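Local coordinates for protein VP1 (Merkel cell polyomavirus, PDB 4FMH) that builds the jelly-roll pentamers of the viral capsid and binds sialylated oligosaccharides at a site required for infection, at the interface of chains A and B. Residues are numbered along the deposited sequence; one frame, centred on the assembly and turned at random. Chains: chain A/B, VP1.

Contacts 1 and 2 are neighbouring patches of one subunit boundary in the VP1 pentamer, their C-alpha centres about 8 Å apart. A continuous run of chain A, from the end of the 3-10 helix 104-108 to residue 113, supplies both, and B:Asp60 takes part in each: its backbone at contact 1, its carboxylate at contact 2. The waters also adjoin, with the oxygens of water 1 and water 2 standing 2.7 Å apart. Contact 2 brings direct hydrogen bonds from a histidine of A to two acids of B, contact 1 a water-bridged, partly aromatic flank. Together they tie one loop of A to several loops of B.

Contact 1: the interface of chains A and B. Residues chain A 112-113; chain B 60, 149-150.
A:Tyr112 turns the edge of its phenol ring, not a face, toward the carboxylate of B:Asp150. Oxygen OD2 of B:Asp150 lies in the plane of that ring, 3.6 Å from the ring carbon CE1 of A:Tyr112, with CD1 only slightly farther off. The carboxylate does not lie flat against the aromatic group: the two planes are 61° apart and the side chains meet at about a right angle. OD2 faces the C-H edge. Such an edge carries slight positive charge, and the approach is probably mildly favourable. B:Asp150 reaches it with CG anti to the backbone N and beside the carbonyl carbon (chi1 179°), which carries the acid toward the A rings.

The same oxygen has a second aromatic neighbour. The pyrrole carbon CD1 of A:Trp113 is 3.8 Å from OD2 of B:Asp150, and here the indole and carboxylate planes are turned 45° from one another. Within chain A the two rings are packed together, CZ of A:Tyr112 standing 4.1 Å above the indole plane of A:Trp113 and displaced toward its rim. This mutual support should help to fix the edge that B:Asp150 meets.

Water 1 supplies a polar link across the boundary. It lies 3.0 Å from the backbone N of A:Trp113 and 2.7 Å from OD2 of B:Asp150, joining main chain to carboxylate. On the flanks the contact is looser: methyl CD2 of B:Leu149 sits 4.0 Å from CB of A:Tyr112, and CB of A:Trp113 is 4.1 Å from the backbone N of B:Asp60.

All of these residues are in loops. The A pair follows the 3-10 helix 104-108, B:Leu149 and B:Asp150 come shortly after strand 142-146, and B:Asp60 belongs to the segment leading into the 3-10 helix 64-66, so connecting loops of neighbouring jelly-roll subunits meet here.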
# COMPACT_ATOMS: atom_id res chain seq x y z
N TYR A 112 18.90 -21.41 -6.23
CA TYR A 112 18.49 -22.66 -6.85
C TYR A 112 19.45 -22.92 -8.02
O TYR A 112 19.79 -21.99 -8.75
CB TYR A 112 17.03 -22.56 -7.32
CG TYR A 112 16.61 -23.66 -8.26
CD1 TYR A 112 16.56 -24.99 -7.84
CD2 TYR A 112 16.28 -23.37 -9.59
CE1 TYR A 112 16.19 -26.00 -8.71
CE2 TYR A 112 15.90 -24.39 -10.47
CZ TYR A 112 15.86 -25.70 -10.02
OH TYR A 112 15.49 -26.70 -10.89
N TRP A 113 19.92 -24.16 -8.17
CA TRP A 113 21.04 -24.44 -9.08
C TRP A 113 20.77 -24.03 -10.53
O TRP A 113 21.69 -23.63 -11.25
CB TRP A 113 21.50 -25.90 -8.99
CG TRP A 113 20.56 -26.92 -9.58
CD1 TRP A 113 19.63 -27.66 -8.91
CD2 TRP A 113 20.49 -27.34 -10.96
NE1 TRP A 113 18.97 -28.49 -9.78
CE2 TRP A 113 19.47 -28.32 -11.04
CE3 TRP A 113 21.17 -26.97 -12.13
CZ2 TRP A 113 19.12 -28.94 -12.26
CZ3 TRP A 113 20.82 -27.59 -13.34
CH2 TRP A 113 19.80 -28.57 -13.39
N ASP B 60 22.90 -28.09 -5.80
CA ASP B 60 23.34 -26.91 -5.08
C ASP B 60 24.11 -27.36 -3.83
O ASP B 60 23.67 -28.25 -3.10
CB ASP B 60 22.12 -26.06 -4.67
CG ASP B 60 22.51 -24.70 -4.10
OD1 ASP B 60 23.63 -24.21 -4.38
OD2 ASP B 60 21.67 -24.12 -3.38
N LEU B 149 12.98 -24.78 -0.60
CA LEU B 149 12.71 -24.63 -2.02
C LEU B 149 13.06 -25.91 -2.79
O LEU B 149 12.27 -26.37 -3.62
CB LEU B 149 13.50 -23.44 -2.58
CG LEU B 149 13.13 -22.93 -3.98
CD1 LEU B 149 11.82 -22.15 -3.95
CD2 LEU B 149 14.25 -22.06 -4.53
N ASP B 150 14.22 -26.48 -2.50
CA ASP B 150 14.71 -27.64 -3.24
C ASP B 150 15.27 -28.69 -2.28
O ASP B 150 16.29 -28.46 -1.63
CB ASP B 150 15.77 -27.17 -4.26
CG ASP B 150 16.37 -28.30 -5.09
OD1 ASP B 150 15.95 -29.48 -4.95
OD2 ASP B 150 17.29 -27.99 -5.89
O HOH W 1 19.10 -25.93 -5.90

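Contact 2: the interface of chains A and B. Residues chain A 108-109, 111; chain B 52, 60, 62, 66-67, 198.
The imidazole of A:His111 is gripped by two acids of chain B, one at each ring nitrogen. CG of A:His111 stands between the backbone N and the carbonyl carbon (chi1 55°), the rotamer from which the ring reaches both acids. ND1 of A:His111 donates to OD2 of B:Asp60 over 2.7 Å; the oxygen lies in the ring plane and is met on its syn side. On the opposite side NE2 of A:His111 donates to OE1 of B:Glu198, a short bond of 2.5 Å that uses the syn lone pair. Here the ring and carboxylate are nearly coplanar, 14° apart, although OE1 sits somewhat out of the ring plane. Two such partners would probably favour a positively charged imidazole.

A:Asn109 braces the histidine from its own chain. OD1 of A:Asn109 accepts the backbone N-H of A:His111, N to OD1 2.8 Å, and lies over the centre of one imidazole face. Its ND2 reaches water 2, which stands 2.6 Å from OD2 of B:Asp60.

Apolar contacts frame the bonds. CD2 of B:Leu52 lies 4.0 Å from CD2 of A:His111, and CB of B:Pro62 is equally far from its CE1, while CG1 of A:Ile108 packs against CB of B:Glu198, the two side chains crossing.

A:Ile108 ends the 3-10 helix 104-108, and A:His111 projects from the following loop into a pocket of B loops, beside the 3-10 helix 64-66 and the loop preceding strand 200-202, at the boundary between two subunits of the VP1 pentamer.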
# COMPACT_ATOMS: atom_id res chain seq x y z
N ILE A 108 13.39 -16.85 0.38
CA ILE A 108 14.60 -16.01 0.30
C ILE A 108 15.71 -16.69 -0.53
O ILE A 108 16.73 -16.06 -0.85
CB ILE A 108 15.17 -15.60 1.69
CG1 ILE A 108 15.87 -16.78 2.37
CG2 ILE A 108 14.10 -14.99 2.59
CD1 ILE A 108 16.99 -16.37 3.30
N ASN A 109 15.54 -17.97 -0.85
CA ASN A 109 16.53 -18.71 -1.63
C ASN A 109 16.62 -18.16 -3.05
O ASN A 109 15.67 -18.28 -3.83
CB ASN A 109 16.21 -20.21 -1.63
CG ASN A 109 17.24 -21.06 -2.37
OD1 ASN A 109 18.06 -20.55 -3.14
ND2 ASN A 109 17.20 -22.37 -2.15
N HIS A 111 19.44 -18.99 -4.98
CA HIS A 111 20.57 -19.78 -5.48
C HIS A 111 20.16 -21.21 -5.81
O HIS A 111 20.96 -22.13 -5.68
CB HIS A 111 21.72 -19.76 -4.47
CG HIS A 111 21.32 -20.21 -3.09
ND1 HIS A 111 21.28 -21.54 -2.72
CD2 HIS A 111 20.91 -19.50 -2.01
CE1 HIS A 111 20.88 -21.63 -1.47
NE2 HIS A 111 20.65 -20.41 -1.01
N LEU B 52 25.85 -14.48 -4.02
CA LEU B 52 24.80 -15.47 -4.26
C LEU B 52 24.66 -15.72 -5.75
O LEU B 52 24.44 -14.79 -6.54
CB LEU B 52 23.47 -14.99 -3.65
CG LEU B 52 23.46 -14.91 -2.12
CD1 LEU B 52 22.45 -13.87 -1.65
CD2 LEU B 52 23.18 -16.27 -1.48
N ASP B 60 22.90 -28.09 -5.80
CA ASP B 60 23.34 -26.91 -5.08
C ASP B 60 24.11 -27.36 -3.83
O ASP B 60 23.67 -28.25 -3.10
CB ASP B 60 22.12 -26.06 -4.67
CG ASP B 60 22.51 -24.70 -4.10
OD1 ASP B 60 23.63 -24.21 -4.38
OD2 ASP B 60 21.67 -24.12 -3.38
N PRO B 62 25.50 -25.02 -1.17
CA PRO B 62 25.73 -23.65 -0.68
C PRO B 62 26.72 -23.62 0.49
O PRO B 62 26.73 -24.54 1.31
CB PRO B 62 24.34 -23.20 -0.22
CG PRO B 62 23.60 -24.45 0.08
CD PRO B 62 24.14 -25.49 -0.86
N ASN B 66 26.67 -18.03 2.68
CA ASN B 66 25.52 -17.69 1.84
C ASN B 66 24.17 -18.08 2.44
O ASN B 66 23.15 -18.11 1.74
CB ASN B 66 25.69 -18.28 0.44
CG ASN B 66 26.60 -17.44 -0.44
OD1 ASN B 66 27.03 -16.35 -0.04
ND2 ASN B 66 26.90 -17.94 -1.63
N LEU B 67 24.18 -18.36 3.74
CA LEU B 67 23.00 -18.83 4.45
C LEU B 67 22.65 -17.95 5.66
O LEU B 67 23.00 -18.29 6.81
CB LEU B 67 23.19 -20.31 4.86
CG LEU B 67 23.44 -21.31 3.71
CD1 LEU B 67 23.91 -22.67 4.22
CD2 LEU B 67 22.19 -21.47 2.81
N GLU B 198 16.31 -19.76 5.08
CA GLU B 198 15.75 -20.43 3.90
C GLU B 198 15.34 -21.89 4.18
O GLU B 198 14.74 -22.55 3.32
CB GLU B 198 16.72 -20.36 2.70
CG GLU B 198 17.88 -21.38 2.74
CD GLU B 198 18.66 -21.40 1.44
OE1 GLU B 198 19.02 -20.32 0.94
OE2 GLU B 198 18.93 -22.51 0.91
O HOH W 2 19.10 -24.67 -3.51